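Local coordinates for protein LamCAT (Aquimarina, PDB 6JH5) that probably hydrolyses the beta-glucan laminarin, as a marine bacterial laminarinase whose catalytic domain belongs to glycoside hydrolase family 16, at residues Y80-A85 with T161-A166; Y157-I162 with F172-L177; W4-Q9 with Y227-Q232. All blocks are in the same frame, centred on the assembly; numbering follows the deposited sequence.

Contact 1: residues Y80-A85 with T161-A166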
loop_
_atom_site.group_PDB
_atom_site.type_symbol
_atom_site.label_atom_id
_atom_site.label_comp_id
_atom_site.label_asym_id
_atom_site.label_seq_id
_atom_site.Cartn_x
_atom_site.Cartn_y
_atom_site.Cartn_z
ATOM N N TYR A 80 9.020 13.703 0.805
ATOM C CA TYR A 80 10.308 13.072 0.440
ATOM C C TYR A 80 10.748 12.126 1.563
ATOM O O TYR A 80 10.348 12.313 2.691
ATOM C CB TYR A 80 11.384 14.116 0.144
ATOM C CG TYR A 80 10.990 15.133 -0.890
ATOM C CD1 TYR A 80 10.256 14.777 -1.996
ATOM C CD2 TYR A 80 11.340 16.456 -0.747
ATOM C CE1 TYR A 80 9.881 15.716 -2.936
ATOM C CE2 TYR A 80 10.988 17.403 -1.685
ATOM C CZ TYR A 80 10.240 17.034 -2.780
ATOM O OH TYR A 80 9.881 17.970 -3.685
ATOM N N GLY A 81 11.608 11.180 1.224
ATOM C CA GLY A 81 12.154 10.284 2.251
ATOM C C GLY A 81 12.337 8.872 1.743
ATOM O O GLY A 81 12.129 8.657 0.597
ATOM N N LYS A 82 12.771 7.994 2.641
ATOM C CA LYS A 82 12.913 6.551 2.365
ATOM C C LYS A 82 11.802 5.900 3.175
ATOM O O LYS A 82 11.785 6.086 4.356
ATOM C CB LYS A 82 14.290 6.049 2.795
ATOM C CG LYS A 82 14.468 4.552 2.649
ATOM C CD LYS A 82 15.912 4.144 2.817
ATOM C CE LYS A 82 16.055 2.687 3.175
ATOM N NZ LYS A 82 17.464 2.239 3.043
ATOM N N VAL A 83 10.871 5.250 2.489
ATOM C CA VAL A 83 9.682 4.666 3.141
ATOM C C VAL A 83 9.765 3.160 2.943
ATOM O O VAL A 83 9.849 2.753 1.835
ATOM C CB VAL A 83 8.404 5.255 2.523
ATOM C CG1 VAL A 83 7.169 4.748 3.228
ATOM C CG2 VAL A 83 8.430 6.776 2.550
ATOM N N GLU A 84 9.734 2.407 4.030
ATOM C CA GLU A 84 9.920 0.957 3.856
ATOM C C GLU A 84 9.163 0.119 4.876
ATOM O O GLU A 84 8.835 0.584 5.907
ATOM C CB GLU A 84 11.394 0.602 3.701
ATOM C CG GLU A 84 12.238 0.651 4.927
ATOM C CD GLU A 84 13.575 -0.047 4.667
ATOM O OE1 GLU A 84 14.074 -0.027 3.528
ATOM O OE2 GLU A 84 14.063 -0.677 5.600
ATOM N N ALA A 85 8.885 -1.116 4.485
ATOM C CA ALA A 85 8.195 -2.047 5.394
ATOM C C ALA A 85 8.698 -3.457 5.125
ATOM O O ALA A 85 8.984 -3.745 4.005
ATOM C CB ALA A 85 6.703 -1.981 5.205
ATOM N N THR A 161 10.674 -0.977 -0.429
ATOM C CA THR A 161 11.145 0.390 -0.153
ATOM C C THR A 161 10.980 1.324 -1.357
ATOM O O THR A 161 11.059 0.879 -2.464
ATOM C CB THR A 161 12.667 0.299 0.086
ATOM O OG1 THR A 161 12.969 -0.692 1.068
ATOM C CG2 THR A 161 13.363 1.585 0.471
ATOM N N ILE A 162 10.779 2.587 -1.033
ATOM C CA ILE A 162 10.944 3.673 -2.026
ATOM C C ILE A 162 11.943 4.671 -1.459
ATOM O O ILE A 162 12.011 4.792 -0.294
ATOM C CB ILE A 162 9.657 4.416 -2.427
ATOM C CG1 ILE A 162 8.892 4.968 -1.227
ATOM C CG2 ILE A 162 8.808 3.541 -3.333
ATOM C CD1 ILE A 162 7.945 6.080 -1.557
ATOM N N GLU A 163 12.699 5.277 -2.354
ATOM C CA GLU A 163 13.536 6.450 -2.031
ATOM C C GLU A 163 12.927 7.558 -2.880
ATOM O O GLU A 163 12.786 7.370 -4.027
ATOM C CB GLU A 163 15.017 6.204 -2.283
ATOM C CG GLU A 163 15.622 5.235 -1.296
ATOM C CD GLU A 163 17.093 5.016 -1.558
ATOM O OE1 GLU A 163 17.619 5.704 -2.390
ATOM O OE2 GLU A 163 17.641 4.145 -0.961
ATOM N N TRP A 164 12.563 8.649 -2.240
ATOM C CA TRP A 164 11.828 9.722 -2.930
ATOM C C TRP A 164 12.475 11.061 -2.598
ATOM O O TRP A 164 12.691 11.331 -1.473
ATOM C CB TRP A 164 10.388 9.616 -2.439
ATOM C CG TRP A 164 9.433 10.734 -2.687
ATOM C CD1 TRP A 164 9.341 11.566 -3.759
ATOM C CD2 TRP A 164 8.355 11.088 -1.817
ATOM N NE1 TRP A 164 8.282 12.411 -3.609
ATOM C CE2 TRP A 164 7.674 12.153 -2.421
ATOM C CE3 TRP A 164 7.917 10.611 -0.584
ATOM C CZ2 TRP A 164 6.574 12.742 -1.817
ATOM C CZ3 TRP A 164 6.838 11.199 0.006
ATOM C CH2 TRP A 164 6.182 12.254 -0.600
ATOM N N ASP A 165 12.766 11.815 -3.628
ATOM C CA ASP A 165 13.304 13.178 -3.458
ATOM C C ASP A 165 12.634 14.080 -4.489
ATOM O O ASP A 165 11.791 13.659 -5.187
ATOM C CB ASP A 165 14.828 13.236 -3.403
ATOM C CG ASP A 165 15.555 13.046 -4.722
ATOM O OD1 ASP A 165 14.913 13.007 -5.736
ATOM O OD2 ASP A 165 16.765 12.904 -4.670
ATOM N N ALA A 166 13.105 15.313 -4.575
ATOM C CA ALA A 166 12.507 16.302 -5.495
ATOM C C ALA A 166 12.729 15.917 -6.958
ATOM O O ALA A 166 12.072 16.484 -7.783
ATOM C CB ALA A 166 13.094 17.663 -5.219
#
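Y80 and W164 meet in an edge-to-face (T-shaped) stack. The tyrosine turns its edge to the indole, with CD1 of Y80 3.5 Å from NE1 of W164 and the ring planes at 81°. Beside this, the backbone N and CA of Y80 lie over the same indole. CA of Y80 makes a CH-pi contact, 4.0 Å from the centroid of the five-membered ring of W164. One face of the tyrosine ring rests on the D165-A166 peptide, and CB of A166 is 3.6 Å from OH of Y80. G81 follows, its phi 143°. This backbone shape brings a side-chain position against the carbonyl O of Y80, and glycine has none.

On the face that carries K82, E84, T161 and E163, opposite W164, OG1 of T161 donates to OE1 of E84 at 2.8 Å. It comes from above the carboxylate plane. CG of E84 sits between its own N and carbonyl carbon (chi1 74°), and this lays the carboxylate beside T161. K82 and E163 run side by side. NZ of K82 and OE2 of E163 stay 4.4 Å apart, opposite charges not in contact.

Backbone bonds pair G81 with W164 and V83 with I162, antiparallel. H194 binds OH of Y80, and F193 O takes NE1 of W164. V83 and I162 pack side by side toward strand 95-103. Strand 81-88 is flanked by 221-232, and strand 158-164 by 168-173.

Contact 2: residues Y157-I162 with F172-L177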
loop_
_atom_site.group_PDB
_atom_site.type_symbol
_atom_site.label_atom_id
_atom_site.label_comp_id
_atom_site.label_asym_id
_atom_site.label_seq_id
_atom_site.Cartn_x
_atom_site.Cartn_y
_atom_site.Cartn_z
ATOM N N TYR A 157 9.210 -13.014 4.472
ATOM C CA TYR A 157 9.382 -11.555 4.625
ATOM C C TYR A 157 10.370 -11.044 3.582
ATOM O O TYR A 157 11.393 -11.617 3.373
ATOM C CB TYR A 157 9.972 -11.163 5.976
ATOM C CG TYR A 157 9.094 -11.456 7.158
ATOM C CD1 TYR A 157 8.082 -10.608 7.551
ATOM C CD2 TYR A 157 9.314 -12.592 7.901
ATOM C CE1 TYR A 157 7.305 -10.892 8.657
ATOM C CE2 TYR A 157 8.542 -12.900 8.998
ATOM C CZ TYR A 157 7.538 -12.045 9.384
ATOM O OH TYR A 157 6.808 -12.402 10.474
ATOM N N HIS A 158 10.011 -9.895 3.035
ATOM C CA HIS A 158 10.833 -9.113 2.093
ATOM C C HIS A 158 10.734 -7.637 2.478
ATOM O O HIS A 158 9.809 -7.267 3.123
ATOM C CB HIS A 158 10.398 -9.326 0.640
ATOM C CG HIS A 158 10.651 -10.700 0.128
ATOM N ND1 HIS A 158 11.830 -11.055 -0.451
ATOM C CD2 HIS A 158 9.878 -11.797 0.094
ATOM C CE1 HIS A 158 11.770 -12.314 -0.802
ATOM N NE2 HIS A 158 10.591 -12.784 -0.501
ATOM N N ILE A 159 11.736 -6.867 2.099
ATOM C CA ILE A 159 11.717 -5.420 2.438
ATOM C C ILE A 159 11.320 -4.623 1.196
ATOM O O ILE A 159 11.989 -4.726 0.224
ATOM C CB ILE A 159 13.093 -5.010 2.951
ATOM C CG1 ILE A 159 13.523 -5.951 4.074
ATOM C CG2 ILE A 159 13.112 -3.542 3.354
ATOM C CD1 ILE A 159 12.810 -5.721 5.319
ATOM N N TYR A 160 10.222 -3.894 1.299
ATOM C CA TYR A 160 9.680 -3.098 0.178
ATOM C C TYR A 160 9.969 -1.634 0.478
ATOM O O TYR A 160 9.575 -1.189 1.492
ATOM C CB TYR A 160 8.192 -3.398 0.038
ATOM C CG TYR A 160 7.949 -4.845 -0.283
ATOM C CD1 TYR A 160 8.094 -5.313 -1.573
ATOM C CD2 TYR A 160 7.644 -5.749 0.700
ATOM C CE1 TYR A 160 7.882 -6.639 -1.887
ATOM C CE2 TYR A 160 7.419 -7.077 0.403
ATOM C CZ TYR A 160 7.559 -7.527 -0.889
ATOM O OH TYR A 160 7.371 -8.829 -1.192
ATOM N N THR A 161 10.674 -0.977 -0.429
ATOM C CA THR A 161 11.145 0.390 -0.153
ATOM C C THR A 161 10.980 1.324 -1.357
ATOM O O THR A 161 11.059 0.879 -2.464
ATOM C CB THR A 161 12.667 0.299 0.086
ATOM O OG1 THR A 161 12.969 -0.692 1.068
ATOM C CG2 THR A 161 13.363 1.585 0.471
ATOM N N ILE A 162 10.779 2.587 -1.033
ATOM C CA ILE A 162 10.944 3.673 -2.026
ATOM C C ILE A 162 11.943 4.671 -1.459
ATOM O O ILE A 162 12.011 4.792 -0.294
ATOM C CB ILE A 162 9.657 4.416 -2.427
ATOM C CG1 ILE A 162 8.892 4.968 -1.227
ATOM C CG2 ILE A 162 8.808 3.541 -3.333
ATOM C CD1 ILE A 162 7.945 6.080 -1.557
ATOM N N PHE A 172 12.500 -0.452 -4.594
ATOM C CA PHE A 172 13.398 -1.595 -4.390
ATOM C C PHE A 172 12.698 -2.712 -3.623
ATOM O O PHE A 172 11.779 -2.458 -2.900
ATOM C CB PHE A 172 14.538 -1.190 -3.457
ATOM C CG PHE A 172 15.280 0.069 -3.810
ATOM C CD1 PHE A 172 14.749 1.305 -3.537
ATOM C CD2 PHE A 172 16.524 0.018 -4.386
ATOM C CE1 PHE A 172 15.432 2.460 -3.841
ATOM C CE2 PHE A 172 17.214 1.172 -4.689
ATOM C CZ PHE A 172 16.671 2.390 -4.407
ATOM N N VAL A 173 13.115 -3.942 -3.877
ATOM C CA VAL A 173 12.729 -5.090 -3.011
ATOM C C VAL A 173 14.032 -5.739 -2.555
ATOM O O VAL A 173 14.856 -5.985 -3.375
ATOM C CB VAL A 173 11.800 -6.113 -3.676
ATOM C CG1 VAL A 173 11.456 -7.236 -2.706
ATOM C CG2 VAL A 173 10.559 -5.431 -4.213
ATOM N N ASP A 174 14.234 -5.813 -1.247
ATOM C CA ASP A 174 15.474 -6.388 -0.659
ATOM C C ASP A 174 16.685 -5.619 -1.180
ATOM O O ASP A 174 17.709 -6.223 -1.440
ATOM C CB ASP A 174 15.545 -7.888 -0.883
ATOM C CG ASP A 174 14.336 -8.627 -0.348
ATOM O OD1 ASP A 174 13.814 -8.218 0.671
ATOM O OD2 ASP A 174 13.957 -9.573 -0.977
ATOM N N GLY A 175 16.498 -4.322 -1.405
ATOM C CA GLY A 175 17.565 -3.416 -1.860
ATOM C C GLY A 175 17.832 -3.490 -3.349
ATOM O O GLY A 175 18.715 -2.840 -3.787
ATOM N N ASN A 176 17.037 -4.253 -4.068
ATOM C CA ASN A 176 17.225 -4.405 -5.526
ATOM C C ASN A 176 16.336 -3.381 -6.247
ATOM O O ASN A 176 15.157 -3.458 -6.119
ATOM C CB ASN A 176 16.920 -5.830 -5.969
ATOM C CG ASN A 176 17.829 -6.839 -5.308
ATOM O OD1 ASN A 176 17.372 -7.826 -4.769
ATOM N ND2 ASN A 176 19.105 -6.577 -5.345
ATOM N N LEU A 177 16.967 -2.472 -6.982
ATOM C CA LEU A 177 16.233 -1.408 -7.715
ATOM C C LEU A 177 15.521 -2.038 -8.910
ATOM O O LEU A 177 16.151 -2.771 -9.619
ATOM C CB LEU A 177 17.244 -0.369 -8.193
ATOM C CG LEU A 177 16.687 0.745 -9.062
ATOM C CD1 LEU A 177 15.754 1.594 -8.250
ATOM C CD2 LEU A 177 17.815 1.579 -9.630
HETATM O O HOH W 1 14.467 -2.678 -0.142
#
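I159, Y160 and T161 run antiparallel to F172, V173 and D174, with T161 and F172 a hydrogen-bonded pair and Y160 and V173 a non-hydrogen-bonded one. Past this pairing, D174 N donates to I159 O at 2.9 Å.

The carboxylate of D174 then grips the first strand twice. OD2 of D174 accepts from ND1 of H158 at 2.6 Å through its syn lone pair. This bond is nearly straight, 173° at the hydrogen, and lies in the imidazole plane. OD1 of D174 accepts from I159 N at 2.9 Å, almost in line with its C-O bond. Ring and carboxylate planes are 31° apart. The carboxylate would probably favour a protonated imidazole, whose NE2 bonds to S153 O and so fixes the other side of the ring.

Y160 and V173 lie side by side, and CD1 of Y160 touches CG2 of V173 at 3.6 Å. On the opposite face, T161 O lies at the edge of the F172 ring. One water gives its hydrogens to I159 O and T161 OG1 and accepts from G175 N at 2.9 Å, tying the turn to the strand.

V173 to N176 form a type I' beta turn, with D174 and G175 both at positive phi. Such turns close two-residue beta hairpins, here joining strands 168-173 and 176-182. With the hairpin of 158-164 and 168-173, this makes an antiparallel meander in the family 16 beta-sandwich.

Contact 3: residues W4-Q9 with Y227-Q232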
loop_
_atom_site.group_PDB
_atom_site.type_symbol
_atom_site.label_atom_id
_atom_site.label_comp_id
_atom_site.label_asym_id
_atom_site.label_seq_id
_atom_site.Cartn_x
_atom_site.Cartn_y
_atom_site.Cartn_z
ATOM N N TRP A 4 20.713 8.625 5.990
ATOM C CA TRP A 4 19.279 8.716 6.303
ATOM C C TRP A 4 19.079 8.848 7.806
ATOM O O TRP A 4 19.803 8.227 8.531
ATOM C CB TRP A 4 18.631 7.430 5.814
ATOM C CG TRP A 4 18.530 7.309 4.327
ATOM C CD1 TRP A 4 19.240 6.473 3.529
ATOM C CD2 TRP A 4 17.651 8.028 3.456
ATOM N NE1 TRP A 4 18.881 6.632 2.232
ATOM C CE2 TRP A 4 17.908 7.578 2.150
ATOM C CE3 TRP A 4 16.680 9.007 3.648
ATOM C CZ2 TRP A 4 17.223 8.067 1.046
ATOM C CZ3 TRP A 4 16.023 9.501 2.553
ATOM C CH2 TRP A 4 16.281 9.029 1.275
ATOM N N THR A 5 18.100 9.637 8.213
ATOM C CA THR A 5 17.757 9.755 9.646
ATOM C C THR A 5 16.340 9.204 9.831
ATOM O O THR A 5 15.486 9.631 9.127
ATOM C CB THR A 5 17.783 11.211 10.111
ATOM O OG1 THR A 5 19.078 11.758 9.934
ATOM C CG2 THR A 5 17.381 11.376 11.555
ATOM N N LEU A 6 16.155 8.305 10.791
ATOM C CA LEU A 6 14.809 7.754 11.059
ATOM C C LEU A 6 13.934 8.855 11.661
ATOM O O LEU A 6 14.298 9.426 12.656
ATOM C CB LEU A 6 14.950 6.565 12.011
ATOM C CG LEU A 6 13.652 5.839 12.341
ATOM C CD1 LEU A 6 13.146 5.111 11.112
ATOM C CD2 LEU A 6 13.857 4.871 13.490
ATOM N N VAL A 7 12.788 9.120 11.035
ATOM C CA VAL A 7 11.889 10.176 11.577
ATOM C C VAL A 7 10.593 9.582 12.110
ATOM O O VAL A 7 9.988 10.216 12.906
ATOM C CB VAL A 7 11.631 11.303 10.568
ATOM C CG1 VAL A 7 12.921 12.028 10.237
ATOM C CG2 VAL A 7 10.979 10.802 9.304
ATOM N N TRP A 8 10.218 8.388 11.664
ATOM C CA TRP A 8 8.975 7.773 12.180
ATOM C C TRP A 8 9.038 6.253 12.014
ATOM O O TRP A 8 9.683 5.819 11.119
ATOM C CB TRP A 8 7.732 8.381 11.496
ATOM C CG TRP A 8 6.421 7.796 11.940
ATOM C CD1 TRP A 8 5.686 8.144 13.028
ATOM C CD2 TRP A 8 5.746 6.661 11.368
ATOM N NE1 TRP A 8 4.597 7.339 13.157
ATOM C CE2 TRP A 8 4.599 6.430 12.143
ATOM C CE3 TRP A 8 5.972 5.859 10.253
ATOM C CZ2 TRP A 8 3.691 5.420 11.847
ATOM C CZ3 TRP A 8 5.080 4.859 9.964
ATOM C CH2 TRP A 8 3.957 4.645 10.753
ATOM N N GLN A 9 8.362 5.545 12.897
ATOM C CA GLN A 9 8.253 4.090 12.724
ATOM C C GLN A 9 7.058 3.547 13.486
ATOM O O GLN A 9 6.573 4.190 14.365
ATOM C CB GLN A 9 9.490 3.399 13.291
ATOM C CG GLN A 9 9.571 3.554 14.794
ATOM C CD GLN A 9 10.947 3.394 15.393
ATOM O OE1 GLN A 9 11.392 4.215 16.170
ATOM N NE2 GLN A 9 11.595 2.306 15.066
ATOM N N TYR A 227 7.514 -4.236 10.447
ATOM C CA TYR A 227 7.623 -2.800 10.767
ATOM C C TYR A 227 7.342 -1.943 9.538
ATOM O O TYR A 227 7.375 -2.424 8.451
ATOM C CB TYR A 227 9.032 -2.462 11.245
ATOM C CG TYR A 227 10.131 -2.864 10.306
ATOM C CD1 TYR A 227 10.395 -2.148 9.166
ATOM C CD2 TYR A 227 10.910 -3.972 10.569
ATOM C CE1 TYR A 227 11.419 -2.503 8.309
ATOM C CE2 TYR A 227 11.927 -4.343 9.718
ATOM C CZ TYR A 227 12.195 -3.601 8.595
ATOM O OH TYR A 227 13.195 -3.936 7.751
ATOM N N VAL A 228 7.068 -0.678 9.810
ATOM C CA VAL A 228 6.994 0.389 8.785
ATOM C C VAL A 228 7.951 1.477 9.284
ATOM O O VAL A 228 7.827 1.844 10.415
ATOM C CB VAL A 228 5.586 0.967 8.603
ATOM C CG1 VAL A 228 5.589 1.967 7.473
ATOM C CG2 VAL A 228 4.573 -0.116 8.292
ATOM N N ARG A 229 8.856 1.932 8.439
ATOM C CA ARG A 229 9.814 2.962 8.881
ATOM C C ARG A 229 9.910 4.076 7.840
ATOM O O ARG A 229 9.857 3.788 6.688
ATOM C CB ARG A 229 11.199 2.355 9.106
ATOM C CG ARG A 229 11.256 1.404 10.288
ATOM C CD ARG A 229 12.587 0.704 10.442
ATOM N NE ARG A 229 12.506 -0.293 11.495
ATOM C CZ ARG A 229 13.260 -1.372 11.597
ATOM N NH1 ARG A 229 14.182 -1.626 10.698
ATOM N NH2 ARG A 229 13.093 -2.192 12.602
ATOM N N VAL A 230 10.072 5.310 8.298
ATOM C CA VAL A 230 10.281 6.448 7.367
ATOM C C VAL A 230 11.572 7.163 7.777
ATOM O O VAL A 230 11.703 7.466 8.911
ATOM C CB VAL A 230 9.106 7.440 7.348
ATOM C CG1 VAL A 230 9.413 8.640 6.466
ATOM C CG2 VAL A 230 7.815 6.783 6.884
ATOM N N TYR A 231 12.478 7.339 6.832
ATOM C CA TYR A 231 13.719 8.101 7.077
ATOM C C TYR A 231 13.710 9.305 6.150
ATOM O O TYR A 231 13.067 9.288 5.157
ATOM C CB TYR A 231 14.941 7.300 6.654
ATOM C CG TYR A 231 15.065 5.946 7.290
ATOM C CD1 TYR A 231 14.319 4.872 6.848
ATOM C CD2 TYR A 231 15.958 5.737 8.313
ATOM C CE1 TYR A 231 14.443 3.628 7.422
ATOM C CE2 TYR A 231 16.096 4.496 8.900
ATOM C CZ TYR A 231 15.332 3.444 8.457
ATOM O OH TYR A 231 15.462 2.233 9.040
ATOM N N GLN A 232 14.438 10.332 6.548
ATOM C CA GLN A 232 14.543 11.528 5.708
ATOM C C GLN A 232 15.986 12.044 5.777
ATOM O O GLN A 232 16.712 11.658 6.653
ATOM C CB GLN A 232 13.564 12.603 6.193
ATOM C CG GLN A 232 12.108 12.360 5.808
ATOM C CD GLN A 232 11.169 13.487 6.168
ATOM O OE1 GLN A 232 11.226 14.040 7.246
ATOM N NE2 GLN A 232 10.282 13.825 5.248
#
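W4-Q9 and Y227-Q232 run antiparallel, their strand axes at 137° and 4.4 Å apart at closest approach. T5 and Q232 bond to each other through both backbone groups. The register then slips by one residue. V7 N and W8 N both donate to V230 O, at 2.9 Å and 3.3 Å, and V230 N returns a bond to W8 O. This is a classic beta bulge.

L6 and Y231 pair before the bulge. CG of L6 is anti to its backbone N (chi1 -177°), and CD1 of L6 is carried over the face of the Y231 ring. This CH-pi contact puts CD1 of L6 3.9 Å from the ring centroid of Y231. W4 packs at the start, with its CB 3.8 Å from CB of Y231.

The bulge lies in an edge region of the family 16 beta-sandwich, where the N-terminal strand 5-10 is laid along the C-terminal strand 221-232.

The six-membered end of the W8 indole reaches back to the second strand, with CZ3 of W8 3.9 Å from CG1 of V228 at the ring edge and CE3 of W8 meeting CG2 of V230. NE1 of W8 bonds to D19. V7 leans across Q232, with CG2 of V7 3.8 Å from OE1 of Q232. NE2 of Q232 hydrogen-bonds to Y80 O.

Q9 and R229 share the face of L6 and Y231. NE of R229 makes a salt bridge with E11, a calcium ligand, and NE2 of Q9 bonds to the same carboxylate. The guanidinium of R229 lies over the Y227 ring, with CZ above its centre.

The three contacts lie in adjoining strands of the same sheet. Contacts 1 and 2 both use strand 158-164 and share T161 and I162, so T161 meets E84 on one side and F172 on the other. Contact 3 joins contact 1 through K82 N to Y231 O (2.8 Å) and R229 N to E84 O (2.9 Å). All three are partly buried. Contact 1 has five buried residues of eleven, contact 2 three of seven with one exposed. Contact 3, with three buried and four exposed of eleven, is the most exposed. Aromatic stacking marks contact 1, a carboxylate and a water contact 2. Contact 3 combines a bulge with polar side chains that bond the calcium ligand E11.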